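Local coordinates for phosphoribosylaminoimidazole-succinocarboxamide synthase (Saccharomyces cerevisiae, PDB 2CNQ), which catalyses the ATP-dependent joining of L-aspartate to 4-carboxy-5-aminoimidazole ribotide to form SAICAR, a step of de novo purine biosynthesis, at residues I3-D9 with K97-L102; R17-D22 with F33-R38. Numbering follows the deposited sequence.

Interaction 1: I3-D9 with K97-L102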
loop_
_atom_site.group_PDB
_atom_site.type_symbol
_atom_site.label_atom_id
_atom_site.label_comp_id
_atom_site.label_asym_id
_atom_site.label_seq_id
_atom_site.Cartn_x
_atom_site.Cartn_y
_atom_site.Cartn_z
ATOM N N ILE A 3 11.362 -14.639 0.485
ATOM C CA ILE A 3 12.426 -13.753 0.113
ATOM C C ILE A 3 12.327 -12.620 1.080
ATOM O O ILE A 3 11.442 -11.807 1.009
ATOM C CB ILE A 3 12.286 -13.251 -1.305
ATOM C CG1 ILE A 3 12.249 -14.400 -2.297
ATOM C CG2 ILE A 3 13.401 -12.298 -1.650
ATOM C CD1 ILE A 3 13.362 -15.363 -2.196
ATOM N N THR A 4 13.250 -12.595 1.988
ATOM C CA THR A 4 13.227 -11.634 3.039
ATOM C C THR A 4 14.169 -10.498 2.791
ATOM O O THR A 4 13.852 -9.383 3.130
ATOM C CB THR A 4 13.654 -12.429 4.268
ATOM O OG1 THR A 4 12.592 -13.349 4.599
ATOM C CG2 THR A 4 13.894 -11.551 5.422
ATOM N N LYS A 5 15.315 -10.791 2.247
ATOM C CA LYS A 5 16.317 -9.803 1.988
ATOM C C LYS A 5 16.965 -10.178 0.714
ATOM O O LYS A 5 17.622 -11.198 0.626
ATOM C CB LYS A 5 17.348 -9.769 3.100
ATOM C CG LYS A 5 18.394 -8.737 2.883
ATOM C CD LYS A 5 19.353 -8.689 4.023
ATOM C CE LYS A 5 20.448 -7.702 3.782
ATOM N NZ LYS A 5 21.291 -7.557 4.977
ATOM N N THR A 6 16.794 -9.367 -0.297
ATOM C CA THR A 6 17.414 -9.691 -1.548
ATOM C C THR A 6 18.902 -9.510 -1.438
ATOM O O THR A 6 19.387 -8.606 -0.795
ATOM C CB THR A 6 16.855 -8.884 -2.695
ATOM O OG1 THR A 6 17.099 -7.495 -2.507
ATOM C CG2 THR A 6 15.405 -9.124 -2.900
ATOM N N GLU A 7 19.611 -10.390 -2.113
ATOM C CA GLU A 7 21.053 -10.417 -2.102
ATOM C C GLU A 7 21.474 -10.484 -3.537
ATOM O O GLU A 7 21.492 -11.533 -4.147
ATOM C CB GLU A 7 21.567 -11.595 -1.344
ATOM C CG GLU A 7 21.230 -11.526 0.121
ATOM C CD GLU A 7 22.005 -10.507 0.877
ATOM O OE1 GLU A 7 21.766 -10.398 2.088
ATOM O OE2 GLU A 7 22.861 -9.822 0.320
ATOM N N LEU A 8 21.797 -9.332 -4.070
ATOM C CA LEU A 8 22.110 -9.218 -5.464
ATOM C C LEU A 8 23.576 -9.040 -5.728
ATOM O O LEU A 8 23.974 -8.781 -6.832
ATOM C CB LEU A 8 21.320 -8.118 -6.144
ATOM C CG LEU A 8 19.806 -8.273 -6.065
ATOM C CD1 LEU A 8 19.159 -7.271 -6.983
ATOM C CD2 LEU A 8 19.322 -9.650 -6.369
ATOM N N ASP A 9 24.396 -9.209 -4.701
ATOM C CA ASP A 9 25.828 -9.289 -4.893
ATOM C C ASP A 9 26.389 -8.112 -5.637
ATOM O O ASP A 9 27.344 -8.219 -6.392
ATOM C CB ASP A 9 26.216 -10.586 -5.575
ATOM C CG ASP A 9 25.983 -11.763 -4.674
ATOM O OD1 ASP A 9 26.230 -11.632 -3.465
ATOM O OD2 ASP A 9 25.542 -12.806 -5.138
ATOM N N LYS A 97 20.123 -17.857 -8.821
ATOM C CA LYS A 97 20.367 -17.342 -7.512
ATOM C C LYS A 97 19.684 -16.020 -7.326
ATOM O O LYS A 97 19.260 -15.690 -6.239
ATOM C CB LYS A 97 21.850 -17.157 -7.330
ATOM C CG LYS A 97 22.280 -16.648 -6.006
ATOM C CD LYS A 97 23.767 -16.382 -5.997
ATOM C CE LYS A 97 24.578 -17.606 -6.074
ATOM N NZ LYS A 97 25.994 -17.304 -5.910
ATOM N N TYR A 98 19.611 -15.237 -8.379
ATOM C CA TYR A 98 18.981 -13.937 -8.328
ATOM C C TYR A 98 17.575 -13.978 -8.786
ATOM O O TYR A 98 16.719 -13.346 -8.205
ATOM C CB TYR A 98 19.791 -12.960 -9.156
ATOM C CG TYR A 98 21.226 -12.954 -8.742
ATOM C CD1 TYR A 98 21.596 -12.558 -7.477
ATOM C CD2 TYR A 98 22.192 -13.431 -9.597
ATOM C CE1 TYR A 98 22.890 -12.619 -7.078
ATOM C CE2 TYR A 98 23.506 -13.485 -9.203
ATOM C CZ TYR A 98 23.844 -13.115 -7.942
ATOM O OH TYR A 98 25.155 -13.182 -7.574
ATOM N N LYS A 99 17.305 -14.698 -9.857
ATOM C CA LYS A 99 15.984 -14.690 -10.403
ATOM C C LYS A 99 14.975 -15.171 -9.398
ATOM O O LYS A 99 13.879 -14.658 -9.315
ATOM C CB LYS A 99 15.945 -15.481 -11.667
ATOM C CG LYS A 99 14.668 -15.291 -12.385
ATOM C CD LYS A 99 14.648 -16.003 -13.688
ATOM C CE LYS A 99 13.479 -15.576 -14.488
ATOM N NZ LYS A 99 13.233 -16.609 -15.506
ATOM N N THR A 100 15.335 -16.147 -8.618
ATOM C CA THR A 100 14.394 -16.651 -7.643
ATOM C C THR A 100 14.080 -15.615 -6.589
ATOM O O THR A 100 13.042 -15.677 -5.977
ATOM C CB THR A 100 14.904 -17.899 -6.990
ATOM O OG1 THR A 100 16.143 -17.607 -6.394
ATOM C CG2 THR A 100 14.987 -19.046 -7.948
ATOM N N GLN A 101 14.978 -14.689 -6.363
ATOM C CA GLN A 101 14.754 -13.649 -5.415
ATOM C C GLN A 101 13.963 -12.495 -5.965
ATOM O O GLN A 101 13.572 -11.603 -5.188
ATOM C CB GLN A 101 16.071 -13.068 -4.969
ATOM C CG GLN A 101 16.979 -14.041 -4.340
ATOM C CD GLN A 101 18.180 -13.335 -3.832
ATOM O OE1 GLN A 101 18.064 -12.552 -2.901
ATOM N NE2 GLN A 101 19.309 -13.498 -4.482
ATOM N N LEU A 102 13.796 -12.449 -7.268
ATOM C CA LEU A 102 13.220 -11.309 -7.903
ATOM C C LEU A 102 11.939 -11.597 -8.604
ATOM O O LEU A 102 11.103 -10.731 -8.740
ATOM C CB LEU A 102 14.217 -10.754 -8.897
ATOM C CG LEU A 102 15.503 -10.231 -8.277
ATOM C CD1 LEU A 102 16.451 -9.847 -9.366
ATOM C CD2 LEU A 102 15.217 -9.071 -7.358
HETATM O O HOH W 1 17.064 -14.000 -0.696
HETATM O O HOH W 2 26.638 -15.170 -4.260
#
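The N-terminal segment I3-D9 has no regular secondary structure. It is extended at I3 and from K5 to E7, broken by T4 and turning at L8 and D9, and it runs past the helical segment K97-L102. Two CA pairs mark the approach, I3 with Q101 at 6.0 Å and L8 with Y98 at 6.3 Å, so as the chain advances from I3 to L8 it passes back along the helix. Q101, which points toward the N-terminal segment and has the largest covered area (96 Å²), makes the central contact. Its primary amide can give and take at once, and so it pairs with the backbone of one residue as a strand neighbour would: E7 N donates to Q101 OE1 (2.8 Å) and Q101 NE2 donates to E7 O (3.0 Å). Q101 NE2 also donates to K97 O (2.8 Å), which holds the amide against its own helix, while a water links Q101 OE1 to K5 O. At the far end Y98 OH donates a very short bond to D9 OD2 (2.5 Å), and a second water joins that carboxylate oxygen to K97 NZ. Beside these polar links, the branched side chain of L8 fills the space between Y98 and L102, with L8 CD2 3.9 Å from Y98 CD1 and 4.2 Å from L102 CD1. I3 packs beside Q101, I3 CG2 lying 3.6 Å from Q101 O. T6 turns its hydroxyl to D22 and Y24. Both segments touch strand 30-35: L8 and L102 meet L32, and T6 and L102 meet V34, so both pack on the four-stranded antiparallel sheet.

Interaction 2: R17-D22 with F33-R38; sequences RGKVRD and FVATDR. With ADP (adenosine-5'-diphosphate), chain B; ADP (adenosine-5'-diphosphate), chain F.
In the antiparallel hairpin of strands 21-25 and 30-35, R21 and A35 form a non-hydrogen-bonded pair (CA-CA 4.3 Å) and D22 and V34 a hydrogen-bonded one (D22 N to V34 O 2.8 Å). T36 (p) gives N (2.9 Å) and OG1 (2.6 Å) to V20 O, and T36 OG1 accepts from R38 N in an ST turn. Branched V20 packs on A35, V20 CG1 to A35 CB 4.3 Å. Arginine suits position 38: one guanidinium (m, t, m, chi4 -99°) serves carbonyls and a carboxylate, R38 NE to K19 O and NH1 to G18 O, both 2.8 Å, and a salt bridge to D22 OD2 (NH2 2.8 Å, NH1 2.9 Å). D22 OD1 is hydrogen-bonded to R17 NE (3.0 Å) and T6 OG1. The glycine-containing phosphate-binding loop G18-R21, closed by G18 N to R21 O (2.8 Å), holds the ADP of chain B: K19 N to ADP O3B and V20 N to ADP O2A are both 2.8 Å, K19 NZ (m, t, m, m) to O3B and R21 N to O2A 2.7 Å; a CB on G18 would clash. R21 (m, t, t, chi4 80°) sends NH1 to ADP O1A (3.0 Å), with R21 CD 3.4 Å from CZ over the face of F33 (t), whose CE2 lies 3.4 Å from ADP O4'.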
loop_
_atom_site.group_PDB
_atom_site.type_symbol
_atom_site.label_atom_id
_atom_site.label_comp_id
_atom_site.label_asym_id
_atom_site.label_seq_id
_atom_site.Cartn_x
_atom_site.Cartn_y
_atom_site.Cartn_z
ATOM N N ARG A 17 16.395 -0.042 1.267
ATOM C CA ARG A 17 15.435 -1.014 1.706
ATOM C C ARG A 17 14.448 -0.313 2.574
ATOM O O ARG A 17 14.810 0.317 3.560
ATOM C CB ARG A 17 16.066 -2.155 2.484
ATOM C CG ARG A 17 16.891 -3.043 1.649
ATOM C CD ARG A 17 17.197 -4.324 2.361
ATOM N NE ARG A 17 17.849 -5.294 1.515
ATOM C CZ ARG A 17 19.156 -5.386 1.340
ATOM N NH1 ARG A 17 19.638 -6.280 0.526
ATOM N NH2 ARG A 17 19.968 -4.606 2.007
ATOM N N GLY A 18 13.194 -0.420 2.205
ATOM C CA GLY A 18 12.115 0.011 3.048
ATOM C C GLY A 18 11.736 -1.122 3.951
ATOM O O GLY A 18 12.433 -2.114 4.064
ATOM N N LYS A 19 10.598 -1.008 4.582
ATOM C CA LYS A 19 10.159 -2.075 5.424
ATOM C C LYS A 19 9.865 -3.308 4.621
ATOM O O LYS A 19 9.999 -4.400 5.121
ATOM C CB LYS A 19 9.023 -1.634 6.290
ATOM C CG LYS A 19 9.528 -0.608 7.293
ATOM C CD LYS A 19 8.452 -0.121 8.212
ATOM C CE LYS A 19 7.328 0.634 7.473
ATOM N NZ LYS A 19 7.847 1.869 6.800
ATOM N N VAL A 20 9.428 -3.116 3.408
ATOM C CA VAL A 20 9.015 -4.224 2.581
ATOM C C VAL A 20 9.843 -4.372 1.353
ATOM O O VAL A 20 10.085 -5.479 0.923
ATOM C CB VAL A 20 7.527 -4.045 2.198
ATOM C CG1 VAL A 20 7.110 -5.043 1.150
ATOM C CG2 VAL A 20 6.695 -4.184 3.437
ATOM N N ARG A 21 10.253 -3.288 0.739
ATOM C CA ARG A 21 10.876 -3.362 -0.530
ATOM C C ARG A 21 12.351 -3.177 -0.452
ATOM O O ARG A 21 12.876 -2.453 0.370
ATOM C CB ARG A 21 10.281 -2.367 -1.458
ATOM C CG ARG A 21 8.835 -2.772 -1.687
ATOM C CD ARG A 21 7.985 -1.698 -2.149
ATOM N NE ARG A 21 6.700 -2.217 -2.442
ATOM C CZ ARG A 21 5.769 -2.486 -1.564
ATOM N NH1 ARG A 21 5.811 -2.014 -0.346
ATOM N NH2 ARG A 21 4.749 -3.219 -1.954
ATOM N N ASP A 22 13.015 -3.858 -1.354
ATOM C CA ASP A 22 14.422 -3.659 -1.644
ATOM C C ASP A 22 14.453 -3.009 -2.990
ATOM O O ASP A 22 13.849 -3.509 -3.921
ATOM C CB ASP A 22 15.191 -4.956 -1.674
ATOM C CG ASP A 22 15.284 -5.643 -0.371
ATOM O OD1 ASP A 22 15.999 -6.674 -0.328
ATOM O OD2 ASP A 22 14.722 -5.203 0.630
ATOM N N PHE A 33 12.192 -2.592 -8.128
ATOM C CA PHE A 33 11.394 -2.335 -6.959
ATOM C C PHE A 33 10.890 -3.685 -6.476
ATOM O O PHE A 33 9.942 -4.208 -7.026
ATOM C CB PHE A 33 10.267 -1.432 -7.461
ATOM C CG PHE A 33 9.459 -0.774 -6.408
ATOM C CD1 PHE A 33 8.152 -1.140 -6.186
ATOM C CD2 PHE A 33 9.961 0.258 -5.713
ATOM C CE1 PHE A 33 7.385 -0.448 -5.280
ATOM C CE2 PHE A 33 9.197 0.964 -4.811
ATOM C CZ PHE A 33 7.911 0.585 -4.600
ATOM N N VAL A 34 11.584 -4.236 -5.517
ATOM C CA VAL A 34 11.383 -5.608 -5.144
ATOM C C VAL A 34 10.617 -5.652 -3.860
ATOM O O VAL A 34 11.093 -5.184 -2.853
ATOM C CB VAL A 34 12.700 -6.359 -4.975
ATOM C CG1 VAL A 34 12.381 -7.819 -4.805
ATOM C CG2 VAL A 34 13.615 -6.126 -6.146
ATOM N N ALA A 35 9.441 -6.233 -3.881
ATOM C CA ALA A 35 8.695 -6.441 -2.670
ATOM C C ALA A 35 9.135 -7.738 -2.081
ATOM O O ALA A 35 8.901 -8.786 -2.638
ATOM C CB ALA A 35 7.227 -6.436 -2.931
ATOM N N THR A 36 9.805 -7.662 -0.960
ATOM C CA THR A 36 10.178 -8.825 -0.229
ATOM C C THR A 36 8.956 -9.337 0.494
ATOM O O THR A 36 7.869 -8.831 0.321
ATOM C CB THR A 36 11.314 -8.554 0.729
ATOM O OG1 THR A 36 10.818 -7.848 1.855
ATOM C CG2 THR A 36 12.457 -7.859 0.058
ATOM N N ASP A 37 9.181 -10.351 1.294
ATOM C CA ASP A 37 8.169 -10.958 2.102
ATOM C C ASP A 37 8.171 -10.460 3.504
ATOM O O ASP A 37 7.482 -11.001 4.342
ATOM C CB ASP A 37 8.314 -12.447 2.036
ATOM C CG ASP A 37 8.003 -12.972 0.688
ATOM O OD1 ASP A 37 8.511 -14.054 0.350
ATOM O OD2 ASP A 37 7.245 -12.339 -0.051
ATOM N N ARG A 38 8.930 -9.419 3.773
ATOM C CA ARG A 38 8.906 -8.831 5.059
ATOM C C ARG A 38 7.535 -8.261 5.340
ATOM O O ARG A 38 6.799 -7.867 4.461
ATOM C CB ARG A 38 9.928 -7.716 5.151
ATOM C CG ARG A 38 11.353 -8.204 4.975
ATOM C CD ARG A 38 12.358 -7.147 5.267
ATOM N NE ARG A 38 12.243 -5.979 4.433
ATOM C CZ ARG A 38 12.985 -5.725 3.370
ATOM N NH1 ARG A 38 12.868 -4.580 2.747
ATOM N NH2 ARG A 38 13.845 -6.605 2.919
HETATM P PB ADP B . 8.413 2.025 3.389
HETATM O O1B ADP B . 6.973 1.856 3.241
HETATM O O2B ADP B . 8.806 3.437 3.505
HETATM O O3B ADP B . 9.086 1.285 4.437
HETATM P PA ADP B . 8.713 0.313 1.125
HETATM O O1A ADP B . 7.285 0.312 0.806
HETATM O O2A ADP B . 9.318 -0.884 1.689
HETATM O O3A ADP B . 9.073 1.551 2.024
HETATM O "O5'" ADP B . 9.562 0.669 -0.147
HETATM C "C5'" ADP B . 9.153 1.532 -1.184
HETATM C "C4'" ADP B . 9.931 2.811 -1.099
HETATM O "O4'" ADP B . 10.067 3.281 -2.438
HETATM C "C3'" ADP B . 9.224 3.904 -0.359
HETATM O "O3'" ADP B . 10.157 4.830 0.141
HETATM C "C2'" ADP B . 8.450 4.584 -1.456
HETATM O "O2'" ADP B . 8.051 5.881 -1.142
HETATM C "C1'" ADP B . 9.450 4.548 -2.549
HETATM N N9 ADP B . 8.942 4.648 -3.884
HETATM C C8 ADP B . 7.818 4.104 -4.355
HETATM N N7 ADP B . 7.670 4.281 -5.642
HETATM C C5 ADP B . 8.752 4.982 -6.014
HETATM C C6 ADP B . 9.233 5.476 -7.249
HETATM N N6 ADP B . 8.569 5.275 -8.370
HETATM N N1 ADP B . 10.338 6.213 -7.266
HETATM C C2 ADP B . 11.023 6.376 -6.138
HETATM N N3 ADP B . 10.719 5.895 -4.942
HETATM C C4 ADP B . 9.578 5.211 -4.897
HETATM P PB ADP F . 4.322 -0.152 8.842
HETATM O O1B ADP F . 5.776 -0.440 9.011
HETATM O O2B ADP F . 4.015 1.256 8.409
HETATM O O3B ADP F . 3.661 -1.238 8.024
HETATM P PA ADP F . 2.048 0.083 10.027
HETATM O O1A ADP F . 1.135 -0.438 11.069
HETATM O O2A ADP F . 1.512 -0.365 8.718
HETATM O O3A ADP F . 3.579 -0.206 10.265
HETATM O "O5'" ADP F . 2.056 1.647 9.970
HETATM C "C5'" ADP F . 0.948 2.306 9.396
HETATM C "C4'" ADP F . 0.971 3.810 9.582
HETATM O "O4'" ADP F . 0.822 4.066 10.975
HETATM C "C3'" ADP F . 2.289 4.377 9.123
HETATM O "O3'" ADP F . 2.093 5.686 8.620
HETATM C "C2'" ADP F . 3.066 4.402 10.402
HETATM O "O2'" ADP F . 4.040 5.413 10.383
HETATM C "C1'" ADP F . 1.997 4.717 11.421
HETATM N N9 ADP F . 2.307 4.197 12.748
HETATM C C8 ADP F . 2.886 3.033 12.984
HETATM N N7 ADP F . 3.051 2.839 14.298
HETATM C C5 ADP F . 2.546 3.898 14.909
HETATM C C6 ADP F . 2.423 4.246 16.308
HETATM N N6 ADP F . 2.894 3.385 17.241
HETATM N N1 ADP F . 1.850 5.435 16.572
HETATM C C2 ADP F . 1.402 6.273 15.590
HETATM N N3 ADP F . 1.484 5.990 14.269
HETATM C C4 ADP F . 2.046 4.818 13.891
#

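In the fold
The two interactions lie on the same side of the chain's centre, with their own centres 11 Å apart. Interaction 2 lies within the four-stranded antiparallel sheet, and interaction 1 packs against its strand 30-35. Along the chain, I3-D9 comes first, then both segments of interaction 2, R17-D22 and F33-R38, and K97-L102 last, so interaction 1 brackets the hairpin in sequence. They touch directly: I3 O lies 2.7 Å from D37 N, a probable hydrogen bond, and R38 NH2 also donates to T4 O. The N-terminal segment is thus tied both to helix 96-102 and to the hairpin that carries the ADP-binding turn, which connects the chain's start to the nucleotide site.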